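Local coordinates for protein N-acyl-D-glutamate deacylase (PDB 3GIP) that catalyses the zinc-dependent hydrolysis of N-acyl-D-glutamate, releasing D-glutamate and the carboxylate of the acyl group, as a member of the amidohydrolase superfamily, at residues 178-182 and 474-478; 103-109 and 151-157; 226-231 and 262-267; 77-83 and 136-140. All blocks are in the same frame, centred on the assembly; numbering follows the deposited sequence.

Interactions 3 and 4 are largely buried, interaction 1 is partly so, and interaction 2 lies at the surface, its centre about 25 Å from that of the chain. Interaction 3 packs two neighbouring helices, mixing apolar contacts with an Asn-Glu hydrogen bond and a bridging water; interaction 4 sets a short helix and its lead-in against the start of strand 139-145, with carbon contacts and one bridging water. Interactions 1 and 2 instead rest on backbone carbonyls, Gly180 O and Leu151 O, at the ends of the successive helices 163-179 and 146-153. Interactions 1 and 4 touch: Val140 exchanges backbone hydrogen bonds with Gln474 and Leu476. Strand 139-145 leads into the helix of interaction 2.

Interaction 1. Residues 178-182 and 474-478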
loop_
_atom_site.group_PDB
_atom_site.type_symbol
_atom_site.label_atom_id
_atom_site.label_comp_id
_atom_site.label_asym_id
_atom_site.label_seq_id
_atom_site.Cartn_x
_atom_site.Cartn_y
_atom_site.Cartn_z
ATOM N N GLU A 178 18.850 2.711 -9.055
ATOM C CA GLU A 178 19.769 3.837 -9.143
ATOM C C GLU A 178 18.969 5.125 -9.320
ATOM O O GLU A 178 19.396 6.197 -8.888
ATOM C CB GLU A 178 20.748 3.637 -10.310
ATOM C CG GLU A 178 21.575 2.357 -10.188
ATOM C CD GLU A 178 22.548 2.149 -11.336
ATOM O OE1 GLU A 178 22.197 2.481 -12.489
ATOM O OE2 GLU A 178 23.660 1.634 -11.086
ATOM N N ALA A 179 17.795 5.009 -9.938
ATOM C CA ALA A 179 16.927 6.161 -10.169
ATOM C C ALA A 179 16.172 6.572 -8.906
ATOM O O ALA A 179 15.625 7.673 -8.836
ATOM C CB ALA A 179 15.940 5.860 -11.293
ATOM N N GLY A 180 16.131 5.686 -7.914
ATOM C CA GLY A 180 15.447 6.023 -6.676
ATOM C C GLY A 180 14.359 5.074 -6.207
ATOM O O GLY A 180 13.758 5.306 -5.159
ATOM N N ALA A 181 14.094 4.015 -6.966
ATOM C CA ALA A 181 13.068 3.050 -6.572
ATOM C C ALA A 181 13.490 2.422 -5.248
ATOM O O ALA A 181 14.679 2.221 -5.004
ATOM C CB ALA A 181 12.915 1.974 -7.636
ATOM N N VAL A 182 12.516 2.106 -4.400
ATOM C CA VAL A 182 12.810 1.518 -3.098
ATOM C C VAL A 182 12.983 0.001 -3.108
ATOM O O VAL A 182 13.314 -0.596 -2.085
ATOM C CB VAL A 182 11.720 1.890 -2.059
ATOM C CG1 VAL A 182 11.767 3.379 -1.772
ATOM C CG2 VAL A 182 10.338 1.499 -2.573
ATOM N N GLN A 474 6.406 14.973 -2.561
ATOM C CA GLN A 474 7.744 14.804 -3.109
ATOM C C GLN A 474 7.970 13.372 -3.554
ATOM O O GLN A 474 7.366 12.442 -3.017
ATOM C CB GLN A 474 8.806 15.139 -2.058
ATOM C CG GLN A 474 8.942 16.605 -1.697
ATOM C CD GLN A 474 9.980 16.821 -0.610
ATOM O OE1 GLN A 474 11.036 16.187 -0.613
ATOM N NE2 GLN A 474 9.689 17.723 0.321
ATOM N N VAL A 475 8.831 13.195 -4.548
ATOM C CA VAL A 475 9.170 11.855 -4.998
ATOM C C VAL A 475 10.251 11.431 -4.016
ATOM O O VAL A 475 11.279 12.097 -3.894
ATOM C CB VAL A 475 9.754 11.854 -6.422
ATOM C CG1 VAL A 475 10.258 10.460 -6.773
ATOM C CG2 VAL A 475 8.698 12.295 -7.414
ATOM N N LEU A 476 10.015 10.341 -3.297
ATOM C CA LEU A 476 10.990 9.876 -2.322
ATOM C C LEU A 476 12.018 8.958 -2.975
ATOM O O LEU A 476 11.892 7.734 -2.941
ATOM C CB LEU A 476 10.279 9.158 -1.171
ATOM C CG LEU A 476 9.130 9.953 -0.534
ATOM C CD1 LEU A 476 8.609 9.197 0.681
ATOM C CD2 LEU A 476 9.610 11.349 -0.127
ATOM N N ARG A 477 13.036 9.564 -3.579
ATOM C CA ARG A 477 14.093 8.813 -4.241
ATOM C C ARG A 477 15.031 8.172 -3.226
ATOM O O ARG A 477 15.635 8.864 -2.401
ATOM C CB ARG A 477 14.903 9.731 -5.157
ATOM C CG ARG A 477 14.156 10.239 -6.382
ATOM C CD ARG A 477 15.111 11.022 -7.278
ATOM N NE ARG A 477 14.554 11.335 -8.591
ATOM C CZ ARG A 477 13.658 12.288 -8.830
ATOM N NH1 ARG A 477 13.195 13.044 -7.843
ATOM N NH2 ARG A 477 13.233 12.491 -10.071
ATOM N N ALA A 478 15.153 6.851 -3.293
ATOM C CA ALA A 478 16.023 6.117 -2.387
ATOM C C ALA A 478 17.479 6.306 -2.809
ATOM O O ALA A 478 17.709 6.593 -4.002
ATOM C CB ALA A 478 15.660 4.634 -2.405
HETATM O O HOH W 1 11.040 5.510 -4.571
#
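Gly180 and Ala478 meet through their backbones: Ala478 N donates to Gly180 O at 2.8 Å, with an almost straight N-H...O angle of 175°. The return contact is weaker, a CA-H...O approach in which Gly180 CA lies 3.5 Å from Ala478 O. Gly180 O is gripped a second time by a water, which also donates to Leu476 O and so ties the carbonyls of both segments together. Carbon atoms close in around this polar core. Ala478 CB sits 3.4 Å from Gly180 O, and Val182 CG1 lies 4.1 Å from Ala478 CB. Arg477 runs alongside the helix end, its CD 3.7 Å from Ala179 O; the chain is extended from CG to NE and carries the guanidinium past that carbonyl to a salt bridge with Asp132. One guanidinium face is covered toward its rim by Val475 CG1.

The close approach depends on Gly180, whose positive phi (125°) ends helix 163-179 in a Schellman motif; its CA comes 4.0 Å from Arg477 CB, leaving little room for a side chain. An inverse gamma turn centred on Leu476 bends the partner segment. The C-terminal tail thus lies across the end of helix 163-179, with Val475 against helix 124-133, while Gln474 and Leu476 hydrogen-bond to Val140 of strand 139-145 and Val182 leads into strand 183-187.

Interaction 2. Residues 103-109 and 151-157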
loop_
_atom_site.group_PDB
_atom_site.type_symbol
_atom_site.label_atom_id
_atom_site.label_comp_id
_atom_site.label_asym_id
_atom_site.label_seq_id
_atom_site.Cartn_x
_atom_site.Cartn_y
_atom_site.Cartn_z
ATOM N N PRO A 103 5.866 -2.310 -20.905
ATOM C CA PRO A 103 5.985 -3.641 -21.502
ATOM C C PRO A 103 6.320 -3.540 -22.980
ATOM O O PRO A 103 6.132 -2.489 -23.598
ATOM C CB PRO A 103 4.599 -4.235 -21.282
ATOM C CG PRO A 103 3.716 -3.036 -21.419
ATOM C CD PRO A 103 4.457 -2.003 -20.594
ATOM N N LEU A 104 6.828 -4.628 -23.542
ATOM C CA LEU A 104 7.141 -4.662 -24.965
ATOM C C LEU A 104 5.797 -4.582 -25.679
ATOM O O LEU A 104 4.778 -5.008 -25.139
ATOM C CB LEU A 104 7.838 -5.972 -25.325
ATOM C CG LEU A 104 9.284 -6.141 -24.846
ATOM C CD1 LEU A 104 9.692 -7.597 -24.965
ATOM C CD2 LEU A 104 10.206 -5.240 -25.672
ATOM N N PRO A 105 5.772 -4.027 -26.899
ATOM C CA PRO A 105 4.509 -3.925 -27.635
ATOM C C PRO A 105 3.821 -5.281 -27.754
ATOM O O PRO A 105 4.435 -6.262 -28.171
ATOM C CB PRO A 105 4.944 -3.383 -28.993
ATOM C CG PRO A 105 6.149 -2.556 -28.651
ATOM C CD PRO A 105 6.883 -3.443 -27.669
ATOM N N GLY A 106 2.547 -5.336 -27.378
ATOM C CA GLY A 106 1.817 -6.586 -27.465
ATOM C C GLY A 106 1.843 -7.416 -26.195
ATOM O O GLY A 106 1.057 -8.353 -26.053
ATOM N N ASN A 107 2.750 -7.093 -25.278
ATOM C CA ASN A 107 2.839 -7.820 -24.015
ATOM C C ASN A 107 1.907 -7.172 -23.006
ATOM O O ASN A 107 1.955 -5.963 -22.788
ATOM C CB ASN A 107 4.270 -7.800 -23.467
ATOM C CG ASN A 107 5.147 -8.882 -24.071
ATOM O OD1 ASN A 107 4.696 -9.681 -24.890
ATOM N ND2 ASN A 107 6.411 -8.913 -23.660
ATOM N N THR A 108 1.052 -7.978 -22.390
ATOM C CA THR A 108 0.123 -7.446 -21.409
ATOM C C THR A 108 -0.121 -8.443 -20.288
ATOM O O THR A 108 0.321 -9.588 -20.349
ATOM C CB THR A 108 -1.224 -7.101 -22.058
ATOM O OG1 THR A 108 -2.072 -6.472 -21.089
ATOM C CG2 THR A 108 -1.898 -8.363 -22.576
ATOM N N ALA A 109 -0.830 -7.989 -19.261
ATOM C CA ALA A 109 -1.155 -8.832 -18.121
ATOM C C ALA A 109 -2.444 -8.317 -17.497
ATOM O O ALA A 109 -2.638 -7.110 -17.369
ATOM C CB ALA A 109 -0.025 -8.797 -17.099
ATOM N N LEU A 151 7.611 -8.414 -18.699
ATOM C CA LEU A 151 6.930 -7.934 -19.899
ATOM C C LEU A 151 7.790 -7.007 -20.745
ATOM O O LEU A 151 7.555 -6.859 -21.946
ATOM C CB LEU A 151 5.634 -7.217 -19.521
ATOM C CG LEU A 151 4.592 -8.073 -18.798
ATOM C CD1 LEU A 151 3.445 -7.189 -18.348
ATOM C CD2 LEU A 151 4.100 -9.188 -19.714
ATOM N N ALA A 152 8.782 -6.386 -20.120
ATOM C CA ALA A 152 9.665 -5.466 -20.826
ATOM C C ALA A 152 10.903 -6.151 -21.392
ATOM O O ALA A 152 11.477 -5.690 -22.383
ATOM C CB ALA A 152 10.085 -4.336 -19.890
ATOM N N ALA A 153 11.304 -7.257 -20.774
ATOM C CA ALA A 153 12.504 -7.967 -21.198
ATOM C C ALA A 153 12.280 -9.239 -22.002
ATOM O O ALA A 153 13.188 -9.698 -22.697
ATOM C CB ALA A 153 13.363 -8.287 -19.972
ATOM N N MET A 154 11.080 -9.805 -21.929
ATOM C CA MET A 154 10.818 -11.059 -22.624
ATOM C C MET A 154 9.817 -11.040 -23.775
ATOM O O MET A 154 8.646 -10.698 -23.600
ATOM C CB MET A 154 10.395 -12.115 -21.603
ATOM C CG MET A 154 11.462 -12.395 -20.560
ATOM S SD MET A 154 10.899 -13.478 -19.239
ATOM C CE MET A 154 10.959 -15.058 -20.053
ATOM N N ARG A 155 10.302 -11.427 -24.951
ATOM C CA ARG A 155 9.492 -11.504 -26.161
ATOM C C ARG A 155 8.322 -12.451 -25.892
ATOM O O ARG A 155 7.220 -12.271 -26.417
ATOM C CB ARG A 155 10.362 -12.020 -27.313
ATOM C CG ARG A 155 9.622 -12.378 -28.584
ATOM C CD ARG A 155 10.618 -12.792 -29.662
ATOM N NE ARG A 155 9.962 -13.364 -30.831
ATOM C CZ ARG A 155 9.301 -14.516 -30.824
ATOM N NH1 ARG A 155 9.206 -15.221 -29.705
ATOM N NH2 ARG A 155 8.737 -14.965 -31.938
ATOM N N ASP A 156 8.580 -13.462 -25.067
ATOM C CA ASP A 156 7.563 -14.429 -24.672
ATOM C C ASP A 156 7.602 -14.506 -23.150
ATOM O O ASP A 156 8.299 -15.343 -22.574
ATOM C CB ASP A 156 7.845 -15.809 -25.266
ATOM C CG ASP A 156 6.843 -16.852 -24.803
ATOM O OD1 ASP A 156 5.854 -16.466 -24.143
ATOM O OD2 ASP A 156 7.036 -18.051 -25.098
ATOM N N PRO A 157 6.843 -13.624 -22.478
ATOM C CA PRO A 157 6.782 -13.568 -21.016
ATOM C C PRO A 157 6.207 -14.799 -20.317
ATOM O O PRO A 157 6.085 -14.817 -19.092
ATOM C CB PRO A 157 5.960 -12.307 -20.760
ATOM C CG PRO A 157 5.028 -12.279 -21.923
ATOM C CD PRO A 157 5.935 -12.630 -23.079
#
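Asn107 and Leu104 dock a surface loop onto the C-terminal end of helix 146-153, a polar contact made mainly to main-chain carbonyls. The loop follows strand 87-92 and folds into a type II turn from Leu104 to Asn107, closed by Asn107 N donating to Leu104 O; the turn brings both residues to the helix end. Leu151 O takes two bonds there, from Leu104 N at 2.8 Å and from Asn107 ND2 at 2.9 Å, on opposite faces of its carbonyl plane. The backbone donor stands well above that plane, 39° out of it, whereas the amide donor is tilted less. Asn107 ND2 also gives a hydrogen to Met154 O at 2.9 Å, a more bent bond (144°). Both acceptors lie close to the amide plane of Asn107, so the pair fixes the rotation of that group. The Asn107 and Pro157 side chains approach each other from opposite directions, Pro157 CD 3.7 Å from Asn107 OD1.

Apolar contacts surround these bonds. Pro103 CB meets Leu151 CB at 3.6 Å, and the Leu151 methyls reach on to Ala109 and Asn107 CB. With CG beside its backbone N (chi1 -72°), Leu104 lies along the helix end: CG is 3.3 Å from Ala152 O, and CD1 touches Met154 O. On the other side of the helix, Ala152 and Ala153 pack on helix 163-179.

A helix's last carbonyls lack a following turn's amides; here the loop gives uncharged backbone and amide N-H donors to Leu151 O, in the last turn, and to Met154 O, just beyond the helix. No salt bridge joins the segments.

Interaction 3. Residues 226-231 and 262-267; sequences VEAAVE and ATLANI
Val230 and Thr263 form the apolar middle of a contact between two nearly parallel helices, whose segments run 14° apart with axes 9.5 Å from each other. Val230 CG2 meets Thr263 CG2 at 3.7 Å, the side chains crossing at about a right angle. The other branch of Val230, CG1, reaches Ile267 CG1 at 4.2 Å. Thr263 CG2 also lies over the helix 226-240 backbone, near Glu227 CA. This methyl stands anti to the carbonyl carbon, toward Val230, which leaves OG1 between the backbone N and carbonyl carbon, where it hydrogen-bonds to His249. Glu227 lays its carboxylate against Ala262, with OE1 3.4 Å from Ala262 CB, while OE2 makes a salt bridge to Arg259.

The polar contacts centre on Asn266. Its ND2 donates to Glu231 OE1 at 2.9 Å with an N-H...O angle of 170°, using the anti lone pair of the oxygen. Amide and carboxylate are nearly coplanar, although the two side chains cross. Glu231 is bent at chi2 (58°), which folds its carboxylate back toward the amide. A water accepts from Asn266 ND2 at 3.0 Å and donates to Glu227 O at 2.8 Å.

The buried amide of Asn266 thus uses ND2 twice, once directly to Glu231 OE1 and once through the water to Glu227 O, and the Glu231 carboxylate probably keeps its negative charge, since OE2 pairs with Arg238.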
loop_
_atom_site.group_PDB
_atom_site.type_symbol
_atom_site.label_atom_id
_atom_site.label_comp_id
_atom_site.label_asym_id
_atom_site.label_seq_id
_atom_site.Cartn_x
_atom_site.Cartn_y
_atom_site.Cartn_z
ATOM N N VAL A 226 -0.764 -21.259 1.148
ATOM C CA VAL A 226 -0.219 -20.079 1.810
ATOM C C VAL A 226 1.065 -20.321 2.603
ATOM O O VAL A 226 1.973 -19.492 2.573
ATOM C CB VAL A 226 -1.281 -19.403 2.724
ATOM C CG1 VAL A 226 -1.595 -20.282 3.921
ATOM C CG2 VAL A 226 -0.789 -18.025 3.160
ATOM N N GLU A 227 1.160 -21.445 3.309
ATOM C CA GLU A 227 2.376 -21.713 4.070
ATOM C C GLU A 227 3.574 -21.905 3.145
ATOM O O GLU A 227 4.660 -21.399 3.412
ATOM C CB GLU A 227 2.197 -22.937 4.974
ATOM C CG GLU A 227 1.332 -22.653 6.196
ATOM C CD GLU A 227 1.236 -23.835 7.142
ATOM O OE1 GLU A 227 2.295 -24.337 7.578
ATOM O OE2 GLU A 227 0.102 -24.259 7.457
ATOM N N ALA A 228 3.371 -22.632 2.052
ATOM C CA ALA A 228 4.448 -22.857 1.093
ATOM C C ALA A 228 4.831 -21.537 0.423
ATOM O O ALA A 228 6.005 -21.290 0.139
ATOM C CB ALA A 228 4.003 -23.865 0.040
ATOM N N ALA A 229 3.834 -20.690 0.179
ATOM C CA ALA A 229 4.060 -19.399 -0.467
ATOM C C ALA A 229 4.916 -18.468 0.385
ATOM O O ALA A 229 5.790 -17.773 -0.131
ATOM C CB ALA A 229 2.727 -18.741 -0.791
ATOM N N VAL A 230 4.662 -18.444 1.689
ATOM C CA VAL A 230 5.451 -17.605 2.581
ATOM C C VAL A 230 6.872 -18.163 2.659
ATOM O O VAL A 230 7.845 -17.412 2.618
ATOM C CB VAL A 230 4.829 -17.552 4.001
ATOM C CG1 VAL A 230 5.815 -16.944 4.994
ATOM C CG2 VAL A 230 3.553 -16.720 3.966
ATOM N N GLU A 231 6.987 -19.484 2.770
ATOM C CA GLU A 231 8.295 -20.131 2.837
ATOM C C GLU A 231 9.113 -19.810 1.587
ATOM O O GLU A 231 10.322 -19.600 1.665
ATOM C CB GLU A 231 8.119 -21.650 2.977
ATOM C CG GLU A 231 9.389 -22.490 2.785
ATOM C CD GLU A 231 10.511 -22.134 3.749
ATOM O OE1 GLU A 231 10.235 -21.526 4.806
ATOM O OE2 GLU A 231 11.679 -22.480 3.450
ATOM N N ALA A 262 1.258 -20.464 11.669
ATOM C CA ALA A 262 2.414 -21.117 11.071
ATOM C C ALA A 262 3.249 -20.159 10.220
ATOM O O ALA A 262 4.480 -20.173 10.295
ATOM C CB ALA A 262 1.960 -22.300 10.223
ATOM N N THR A 263 2.592 -19.325 9.416
ATOM C CA THR A 263 3.332 -18.395 8.563
ATOM C C THR A 263 4.071 -17.340 9.375
ATOM O O THR A 263 5.205 -16.981 9.055
ATOM C CB THR A 263 2.412 -17.681 7.549
ATOM O OG1 THR A 263 1.385 -16.969 8.248
ATOM C CG2 THR A 263 1.783 -18.688 6.594
ATOM N N LEU A 264 3.426 -16.835 10.423
ATOM C CA LEU A 264 4.056 -15.834 11.274
ATOM C C LEU A 264 5.209 -16.459 12.056
ATOM O O LEU A 264 6.194 -15.788 12.362
ATOM C CB LEU A 264 3.025 -15.229 12.231
ATOM C CG LEU A 264 1.936 -14.405 11.535
ATOM C CD1 LEU A 264 0.899 -13.967 12.561
ATOM C CD2 LEU A 264 2.559 -13.196 10.842
ATOM N N ALA A 265 5.085 -17.743 12.376
ATOM C CA ALA A 265 6.142 -18.439 13.103
ATOM C C ALA A 265 7.356 -18.555 12.187
ATOM O O ALA A 265 8.500 -18.428 12.628
ATOM C CB ALA A 265 5.668 -19.828 13.532
ATOM N N ASN A 266 7.092 -18.782 10.903
ATOM C CA ASN A 266 8.155 -18.915 9.912
ATOM C C ASN A 266 8.823 -17.556 9.740
ATOM O O ASN A 266 10.050 -17.450 9.671
ATOM C CB ASN A 266 7.561 -19.391 8.586
ATOM C CG ASN A 266 8.600 -19.986 7.661
ATOM O OD1 ASN A 266 9.785 -20.036 7.987
ATOM N ND2 ASN A 266 8.158 -20.445 6.495
ATOM N N ILE A 267 8.003 -16.514 9.679
ATOM C CA ILE A 267 8.500 -15.153 9.545
ATOM C C ILE A 267 9.386 -14.831 10.748
ATOM O O ILE A 267 10.460 -14.248 10.604
ATOM C CB ILE A 267 7.319 -14.163 9.461
ATOM C CG1 ILE A 267 6.663 -14.289 8.082
ATOM C CG2 ILE A 267 7.786 -12.740 9.734
ATOM C CD1 ILE A 267 5.392 -13.481 7.909
HETATM O O HOH W 2 5.205 -20.577 6.075
#

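Interaction 4. Residues 77-83 and 136-140; sequences PDLRWKT and PMINV
Met137 points into the bend ahead of helix 80-83, and its side chain curls against the backbone there. CG touches Asp78 O at 3.6 Å; bends at chi2 (65°) and chi3 (83°) then bring CE back to the same oxygen at 3.7 Å. Met137 CB faces Leu79 CB at 4.0 Å. Thr83 crosses Met137 at about a right angle, and the Thr83 methyl CG2 touches both Met137 CG and Ile138 CG2, the latter at 3.8 Å. The other branch of Ile138 ends in CD1, which meets Lys82 CG at 3.9 Å, again nearly perpendicular. Lys82 then turns away at chi2 (-66°), carrying its amine to salt bridges with Asp64 and Asp69.

One water joins the backbones, giving a hydrogen to Pro77 O at 2.7 Å and accepting from Met137 N. The bend itself is held by an Asx turn, Asp78 OD2 accepting from Arg80 N, and Leu79 occupies the N-cap position. Strand 87-92 lies beside Lys82 and Ile138, while Thr83 and Met137 pack on Val462 of strand 460-463; the contact thus borders both strands, at the entry to strand 139-145.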
loop_
_atom_site.group_PDB
_atom_site.type_symbol
_atom_site.label_atom_id
_atom_site.label_comp_id
_atom_site.label_asym_id
_atom_site.label_seq_id
_atom_site.Cartn_x
_atom_site.Cartn_y
_atom_site.Cartn_z
ATOM N N PRO A 77 -5.366 13.416 -9.802
ATOM C CA PRO A 77 -4.466 14.156 -8.908
ATOM C C PRO A 77 -4.900 14.534 -7.491
ATOM O O PRO A 77 -4.043 14.787 -6.642
ATOM C CB PRO A 77 -4.094 15.385 -9.739
ATOM C CG PRO A 77 -5.305 15.592 -10.598
ATOM C CD PRO A 77 -5.626 14.187 -11.034
ATOM N N ASP A 78 -6.201 14.579 -7.218
ATOM C CA ASP A 78 -6.660 14.964 -5.880
ATOM C C ASP A 78 -6.217 14.016 -4.765
ATOM O O ASP A 78 -5.950 14.456 -3.645
ATOM C CB ASP A 78 -8.186 15.102 -5.843
ATOM C CG ASP A 78 -8.896 13.819 -6.210
ATOM O OD1 ASP A 78 -9.080 13.563 -7.419
ATOM O OD2 ASP A 78 -9.260 13.058 -5.288
ATOM N N LEU A 79 -6.143 12.724 -5.070
ATOM C CA LEU A 79 -5.740 11.729 -4.076
ATOM C C LEU A 79 -6.513 11.888 -2.766
ATOM O O LEU A 79 -6.000 11.570 -1.694
ATOM C CB LEU A 79 -4.234 11.841 -3.801
ATOM C CG LEU A 79 -3.276 11.062 -4.709
ATOM C CD1 LEU A 79 -3.375 9.584 -4.368
ATOM C CD2 LEU A 79 -3.591 11.294 -6.173
ATOM N N ARG A 80 -7.752 12.363 -2.856
ATOM C CA ARG A 80 -8.572 12.590 -1.668
ATOM C C ARG A 80 -8.830 11.319 -0.861
ATOM O O ARG A 80 -9.044 11.386 0.352
ATOM C CB ARG A 80 -9.901 13.237 -2.071
ATOM C CG ARG A 80 -10.774 13.697 -0.906
ATOM C CD ARG A 80 -10.186 14.902 -0.189
ATOM N NE ARG A 80 -11.170 15.533 0.688
ATOM C CZ ARG A 80 -11.025 16.731 1.244
ATOM N NH1 ARG A 80 -9.928 17.439 1.023
ATOM N NH2 ARG A 80 -11.989 17.232 2.009
ATOM N N TRP A 81 -8.813 10.166 -1.525
ATOM C CA TRP A 81 -9.034 8.906 -0.825
ATOM C C TRP A 81 -7.895 8.626 0.148
ATOM O O TRP A 81 -8.054 7.846 1.086
ATOM C CB TRP A 81 -9.198 7.745 -1.820
ATOM C CG TRP A 81 -8.064 7.543 -2.795
ATOM C CD1 TRP A 81 -7.039 6.646 -2.692
ATOM C CD2 TRP A 81 -7.871 8.232 -4.037
ATOM N NE1 TRP A 81 -6.220 6.731 -3.795
ATOM C CE2 TRP A 81 -6.708 7.698 -4.634
ATOM C CE3 TRP A 81 -8.569 9.250 -4.700
ATOM C CZ2 TRP A 81 -6.225 8.150 -5.868
ATOM C CZ3 TRP A 81 -8.085 9.699 -5.930
ATOM C CH2 TRP A 81 -6.926 9.146 -6.496
ATOM N N LYS A 82 -6.753 9.276 -0.071
ATOM C CA LYS A 82 -5.590 9.113 0.802
ATOM C C LYS A 82 -5.593 10.168 1.902
ATOM O O LYS A 82 -5.539 9.849 3.088
ATOM C CB LYS A 82 -4.283 9.266 0.016
ATOM C CG LYS A 82 -4.063 8.276 -1.110
ATOM C CD LYS A 82 -3.906 6.851 -0.618
ATOM C CE LYS A 82 -3.329 5.996 -1.734
ATOM N NZ LYS A 82 -3.357 4.537 -1.458
ATOM N N THR A 83 -5.652 11.433 1.502
ATOM C CA THR A 83 -5.615 12.519 2.468
ATOM C C THR A 83 -6.747 12.493 3.489
ATOM O O THR A 83 -6.533 12.809 4.662
ATOM C CB THR A 83 -5.616 13.891 1.760
ATOM O OG1 THR A 83 -6.859 14.077 1.080
ATOM C CG2 THR A 83 -4.477 13.969 0.750
ATOM N N PRO A 136 2.924 15.450 -6.869
ATOM C CA PRO A 136 1.800 14.693 -6.307
ATOM C C PRO A 136 1.250 15.356 -5.048
ATOM O O PRO A 136 1.949 16.120 -4.388
ATOM C CB PRO A 136 2.421 13.329 -6.025
ATOM C CG PRO A 136 3.823 13.695 -5.615
ATOM C CD PRO A 136 4.198 14.739 -6.654
ATOM N N MET A 137 -0.004 15.061 -4.722
ATOM C CA MET A 137 -0.643 15.634 -3.541
ATOM C C MET A 137 0.051 15.166 -2.265
ATOM O O MET A 137 0.147 15.909 -1.285
ATOM C CB MET A 137 -2.119 15.229 -3.488
ATOM C CG MET A 137 -2.901 15.911 -2.375
ATOM S SD MET A 137 -3.023 17.697 -2.614
ATOM C CE MET A 137 -4.418 17.781 -3.755
ATOM N N ILE A 138 0.516 13.923 -2.283
ATOM C CA ILE A 138 1.211 13.339 -1.142
ATOM C C ILE A 138 2.563 12.811 -1.613
ATOM O O ILE A 138 2.851 12.807 -2.812
ATOM C CB ILE A 138 0.398 12.173 -0.511
ATOM C CG1 ILE A 138 0.242 11.025 -1.512
ATOM C CG2 ILE A 138 -0.970 12.674 -0.072
ATOM C CD1 ILE A 138 -0.417 9.779 -0.915
ATOM N N ASN A 139 3.395 12.366 -0.676
ATOM C CA ASN A 139 4.709 11.848 -1.041
ATOM C C ASN A 139 4.575 10.501 -1.726
ATOM O O ASN A 139 3.675 9.715 -1.412
ATOM C CB ASN A 139 5.597 11.722 0.195
ATOM C CG ASN A 139 5.758 13.035 0.920
ATOM O OD1 ASN A 139 5.403 13.158 2.094
ATOM N ND2 ASN A 139 6.287 14.034 0.221
ATOM N N VAL A 140 5.479 10.235 -2.662
ATOM C CA VAL A 140 5.448 8.991 -3.415
ATOM C C VAL A 140 6.774 8.246 -3.473
ATOM O O VAL A 140 7.793 8.795 -3.895
ATOM C CB VAL A 140 4.996 9.248 -4.869
ATOM C CG1 VAL A 140 4.922 7.934 -5.634
ATOM C CG2 VAL A 140 3.652 9.957 -4.875
HETATM O O HOH W 3 -1.421 14.114 -7.023
#